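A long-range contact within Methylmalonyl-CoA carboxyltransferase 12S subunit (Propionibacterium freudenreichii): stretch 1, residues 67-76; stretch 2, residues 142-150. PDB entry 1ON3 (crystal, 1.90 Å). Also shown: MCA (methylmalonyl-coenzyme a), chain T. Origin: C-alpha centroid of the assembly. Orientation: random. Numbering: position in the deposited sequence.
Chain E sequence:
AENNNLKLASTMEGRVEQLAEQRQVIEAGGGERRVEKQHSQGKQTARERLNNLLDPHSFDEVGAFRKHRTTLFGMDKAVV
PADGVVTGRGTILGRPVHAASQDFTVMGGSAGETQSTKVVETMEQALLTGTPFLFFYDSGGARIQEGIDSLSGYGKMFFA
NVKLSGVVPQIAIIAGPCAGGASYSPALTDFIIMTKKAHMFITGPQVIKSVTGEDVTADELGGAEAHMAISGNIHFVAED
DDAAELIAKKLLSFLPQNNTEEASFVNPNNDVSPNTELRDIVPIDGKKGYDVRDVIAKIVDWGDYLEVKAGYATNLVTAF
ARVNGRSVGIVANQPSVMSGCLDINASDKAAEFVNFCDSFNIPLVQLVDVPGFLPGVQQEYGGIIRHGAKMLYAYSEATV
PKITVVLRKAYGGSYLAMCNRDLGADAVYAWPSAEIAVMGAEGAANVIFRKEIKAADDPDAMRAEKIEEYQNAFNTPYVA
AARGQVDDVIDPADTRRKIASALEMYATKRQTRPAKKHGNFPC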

# COMPACT_ATOMS: atom_id res chain seq x y z
N LYS E 67 16.02 28.08 27.25
CA LYS E 67 15.95 28.25 28.70
C LYS E 67 14.72 27.64 29.33
O LYS E 67 13.65 27.63 28.73
CB LYS E 67 15.99 29.73 29.06
CG LYS E 67 17.29 30.42 28.76
CD LYS E 67 17.21 31.87 29.22
CE LYS E 67 18.48 32.65 28.90
NZ LYS E 67 18.32 34.08 29.30
N HIS E 68 14.88 27.16 30.56
CA HIS E 68 13.78 26.57 31.30
C HIS E 68 12.72 27.64 31.57
O HIS E 68 13.02 28.83 31.64
CB HIS E 68 14.27 26.01 32.64
CG HIS E 68 14.67 27.06 33.64
ND1 HIS E 68 15.86 27.75 33.55
CD2 HIS E 68 14.05 27.52 34.74
CE1 HIS E 68 15.95 28.60 34.56
NE2 HIS E 68 14.86 28.48 35.30
N ARG E 69 11.48 27.19 31.72
CA ARG E 69 10.36 28.09 31.97
C ARG E 69 9.75 27.86 33.36
O ARG E 69 8.79 28.54 33.74
CB ARG E 69 9.29 27.90 30.90
CG ARG E 69 9.77 28.20 29.50
CD ARG E 69 8.63 28.09 28.50
NE ARG E 69 7.56 29.03 28.80
CZ ARG E 69 6.37 29.03 28.20
NH1 ARG E 69 6.11 28.12 27.27
NH2 ARG E 69 5.44 29.92 28.53
N THR E 70 10.30 26.90 34.10
CA THR E 70 9.79 26.58 35.43
C THR E 70 10.14 27.73 36.38
O THR E 70 11.12 28.44 36.17
CB THR E 70 10.42 25.26 35.94
OG1 THR E 70 11.83 25.28 35.65
CG2 THR E 70 9.78 24.05 35.25
N THR E 71 9.36 27.91 37.44
CA THR E 71 9.62 29.01 38.35
C THR E 71 9.66 28.63 39.83
O THR E 71 10.30 29.31 40.63
CB THR E 71 8.58 30.14 38.16
OG1 THR E 71 7.26 29.59 38.30
CG2 THR E 71 8.71 30.75 36.76
N LEU E 72 8.98 27.54 40.19
CA LEU E 72 8.93 27.10 41.57
C LEU E 72 10.27 26.72 42.18
O LEU E 72 11.23 26.41 41.47
CB LEU E 72 7.96 25.92 41.71
CG LEU E 72 6.50 26.17 41.35
CD1 LEU E 72 5.73 24.86 41.38
CD2 LEU E 72 5.89 27.17 42.33
N PHE E 73 10.31 26.78 43.51
CA PHE E 73 11.48 26.45 44.32
C PHE E 73 12.82 26.97 43.80
O PHE E 73 13.79 26.22 43.67
CB PHE E 73 11.51 24.94 44.55
CG PHE E 73 10.26 24.40 45.21
CD1 PHE E 73 9.93 24.78 46.51
CD2 PHE E 73 9.38 23.57 44.52
CE1 PHE E 73 8.75 24.34 47.11
CE2 PHE E 73 8.20 23.13 45.10
CZ PHE E 73 7.88 23.52 46.41
N GLY E 74 12.85 28.26 43.49
CA GLY E 74 14.08 28.89 43.03
C GLY E 74 14.39 28.82 41.55
O GLY E 74 15.37 29.40 41.10
N MET E 75 13.56 28.11 40.78
CA MET E 75 13.84 28.01 39.36
C MET E 75 13.67 29.35 38.66
O MET E 75 14.27 29.58 37.60
CB MET E 75 12.96 26.94 38.72
CG MET E 75 13.28 25.53 39.21
SD MET E 75 15.02 25.07 39.02
CE MET E 75 15.26 25.30 37.22
N ASP E 76 12.87 30.24 39.25
CA ASP E 76 12.63 31.55 38.66
C ASP E 76 13.87 32.42 38.61
O ASP E 76 14.01 33.28 37.74
CB ASP E 76 11.52 32.28 39.42
CG ASP E 76 11.82 32.43 40.91
OD1 ASP E 76 11.13 33.25 41.55
OD2 ASP E 76 12.72 31.74 41.44
N ALA E 142 15.42 13.17 37.30
CA ALA E 142 14.46 14.25 37.04
C ALA E 142 14.75 15.42 37.99
O ALA E 142 14.99 15.22 39.18
CB ALA E 142 13.04 13.74 37.25
N ARG E 143 14.75 16.64 37.45
CA ARG E 143 15.02 17.82 38.28
C ARG E 143 13.91 17.95 39.32
O ARG E 143 12.77 18.31 39.00
CB ARG E 143 15.08 19.07 37.41
CG ARG E 143 15.61 20.31 38.15
CD ARG E 143 15.79 21.47 37.19
NE ARG E 143 16.82 21.22 36.18
CZ ARG E 143 16.93 21.90 35.04
NH1 ARG E 143 16.07 22.87 34.75
NH2 ARG E 143 17.93 21.64 34.20
N ILE E 144 14.26 17.66 40.56
CA ILE E 144 13.31 17.67 41.67
C ILE E 144 12.51 18.94 41.93
O ILE E 144 11.35 18.87 42.34
CB ILE E 144 14.02 17.21 42.97
CG1 ILE E 144 14.44 15.73 42.83
CG2 ILE E 144 13.10 17.37 44.15
CD1 ILE E 144 15.36 15.22 43.96
N GLN E 145 13.12 20.10 41.69
CA GLN E 145 12.43 21.38 41.90
C GLN E 145 11.26 21.56 40.92
O GLN E 145 10.35 22.35 41.18
CB GLN E 145 13.39 22.57 41.72
CG GLN E 145 14.48 22.72 42.78
CD GLN E 145 15.80 22.06 42.38
OE1 GLN E 145 16.87 22.46 42.84
NE2 GLN E 145 15.73 21.06 41.52
N GLU E 146 11.30 20.83 39.80
CA GLU E 146 10.25 20.95 38.79
C GLU E 146 9.09 19.95 38.93
O GLU E 146 8.22 19.87 38.07
CB GLU E 146 10.87 20.86 37.38
CG GLU E 146 11.84 22.00 37.09
CD GLU E 146 12.39 21.99 35.69
OE1 GLU E 146 12.15 20.99 34.97
OE2 GLU E 146 13.07 22.97 35.31
N GLY E 147 9.11 19.19 40.02
CA GLY E 147 8.05 18.25 40.31
C GLY E 147 7.48 17.47 39.14
O GLY E 147 8.23 16.82 38.41
N ILE E 148 6.16 17.52 38.96
CA ILE E 148 5.55 16.76 37.87
C ILE E 148 5.92 17.25 36.48
O ILE E 148 5.67 16.55 35.50
CB ILE E 148 4.01 16.66 38.01
CG1 ILE E 148 3.36 18.03 37.81
CG2 ILE E 148 3.66 16.09 39.38
CD1 ILE E 148 1.83 17.95 37.83
N ASP E 149 6.53 18.42 36.37
CA ASP E 149 6.94 18.92 35.07
C ASP E 149 8.13 18.12 34.53
O ASP E 149 8.16 17.76 33.35
CB ASP E 149 7.30 20.41 35.13
CG ASP E 149 6.10 21.28 35.43
OD1 ASP E 149 4.96 20.89 35.06
OD2 ASP E 149 6.29 22.36 36.03
N SER E 150 9.12 17.85 35.36
CA SER E 150 10.27 17.09 34.88
C SER E 150 9.83 15.63 34.72
O SER E 150 10.37 14.90 33.90
CB SER E 150 11.46 17.21 35.84
OG SER E 150 11.08 16.91 37.17
C8 MCA T . 21.48 16.13 41.80
N9 MCA T . 21.22 17.49 41.98
C4 MCA T . 19.86 17.61 41.73
C5 MCA T . 19.41 16.31 41.41
N7 MCA T . 20.45 15.40 41.46
N3 MCA T . 19.07 18.77 41.77
C2 MCA T . 17.75 18.51 41.46
N1 MCA T . 17.21 17.29 41.14
C6 MCA T . 18.01 16.16 41.10
N6 MCA T . 17.44 14.99 40.78
C1' MCA T . 22.02 18.54 42.32
C2' MCA T . 22.46 18.38 43.77
O2' MCA T . 21.51 18.92 44.66
C3' MCA T . 23.81 19.06 43.75
O3' MCA T . 23.64 20.44 43.99
C4' MCA T . 24.40 18.78 42.35
O4' MCA T . 23.21 18.50 41.52
C5' MCA T . 25.33 17.52 42.18
O5' MCA T . 25.40 16.96 43.25
P1 MCA T . 26.09 16.39 44.30
O11 MCA T . 25.31 15.95 45.33
O12 MCA T . 26.84 17.48 44.49
O6 MCA T . 26.92 15.03 43.91
P2 MCA T . 27.49 13.85 43.71
O21 MCA T . 27.86 13.91 45.04
O22 MCA T . 28.33 13.62 42.60
O7 MCA T . 26.25 12.84 43.66
CPB MCA T . 25.35 12.90 42.87
CPA MCA T . 24.12 12.02 42.80
CP7 MCA T . 23.33 12.80 43.87
CP9 MCA T . 24.43 10.51 42.99
CP8 MCA T . 23.51 12.19 41.38
OP3 MCA T . 23.14 13.99 43.60
CP6 MCA T . 22.01 12.41 44.25
OP2 MCA T . 21.83 11.20 44.64
NP2 MCA T . 20.90 13.38 44.15
CP5 MCA T . 19.64 12.78 43.87
CP4 MCA T . 18.98 11.69 43.23
CP3 MCA T . 17.55 11.53 43.03
OP1 MCA T . 16.99 11.68 44.25
NP1 MCA T . 16.65 11.26 41.90
CP2 MCA T . 15.28 11.23 42.32
CP1 MCA T . 14.47 11.13 41.10
P3 MCA T . 24.53 21.81 44.27
O31 MCA T . 24.92 21.22 45.59
O32 MCA T . 23.56 22.95 44.42
O33 MCA T . 25.74 22.10 43.43
S MCA T . 12.95 11.08 41.28
CS1 MCA T . 13.05 10.95 39.65
OS1 MCA T . 13.99 10.93 38.81
CS2 MCA T . 12.28 9.85 39.23
CS3 MCA T . 11.29 10.09 38.39
CS4 MCA T . 12.32 8.31 39.42
OS4 MCA T . 11.30 7.62 39.33
OS5 MCA T . 13.42 7.84 39.68
O HOH W 1 10.08 24.69 39.36
O HOH W 2 16.73 24.76 44.79

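Stretch 2 begins at the ligand: Ala142 N donates to MCA OS1 (3.1 Å) and Ala142 O accepts from MCA N6 (2.9 Å), so these backbone atoms face the coenzyme, and Ala142 makes no contact with stretch 1. Arg143 points its CA-to-CB bond toward stretch 1, where Met75 CE lies 3.6 Å from Arg143 NH1 and His68 CB sits at the guanidinium edge, 4.2 Å from NH1. Ile144 N returns to the ligand, donating to MCA N1 at 3.0 Å (N-H...acceptor angle 171°).

Gln145 loses the most area to stretch 1, 84 Å². Its CB meets Met75 CG at 3.9 Å and its CG lies 3.7 Å from Phe73 O, near the closest CA-to-CA approach, Phe73 CA to Gln145 CA at 5.7 Å. Here stretch 1 makes a type I' turn, Leu72 to Met75, closed by Met75 N to Leu72 O (3.0 Å). Leu72 O and Gln145 O are 4.2 Å apart; water 1 donates to both at 3.0 Å, joining two acceptors that cannot bond directly.

Glu146 supplies the one direct hydrogen bond across the stretches: Thr70 OG1 donates to Glu146 OE2 at 2.6 Å. The same oxygen forms a salt bridge with Arg143 NH1 (3.1 Å), its hydrogen bond weak at 135°. Finally, Asp149 OD2 approaches Thr70 CG2 at 4.0 Å.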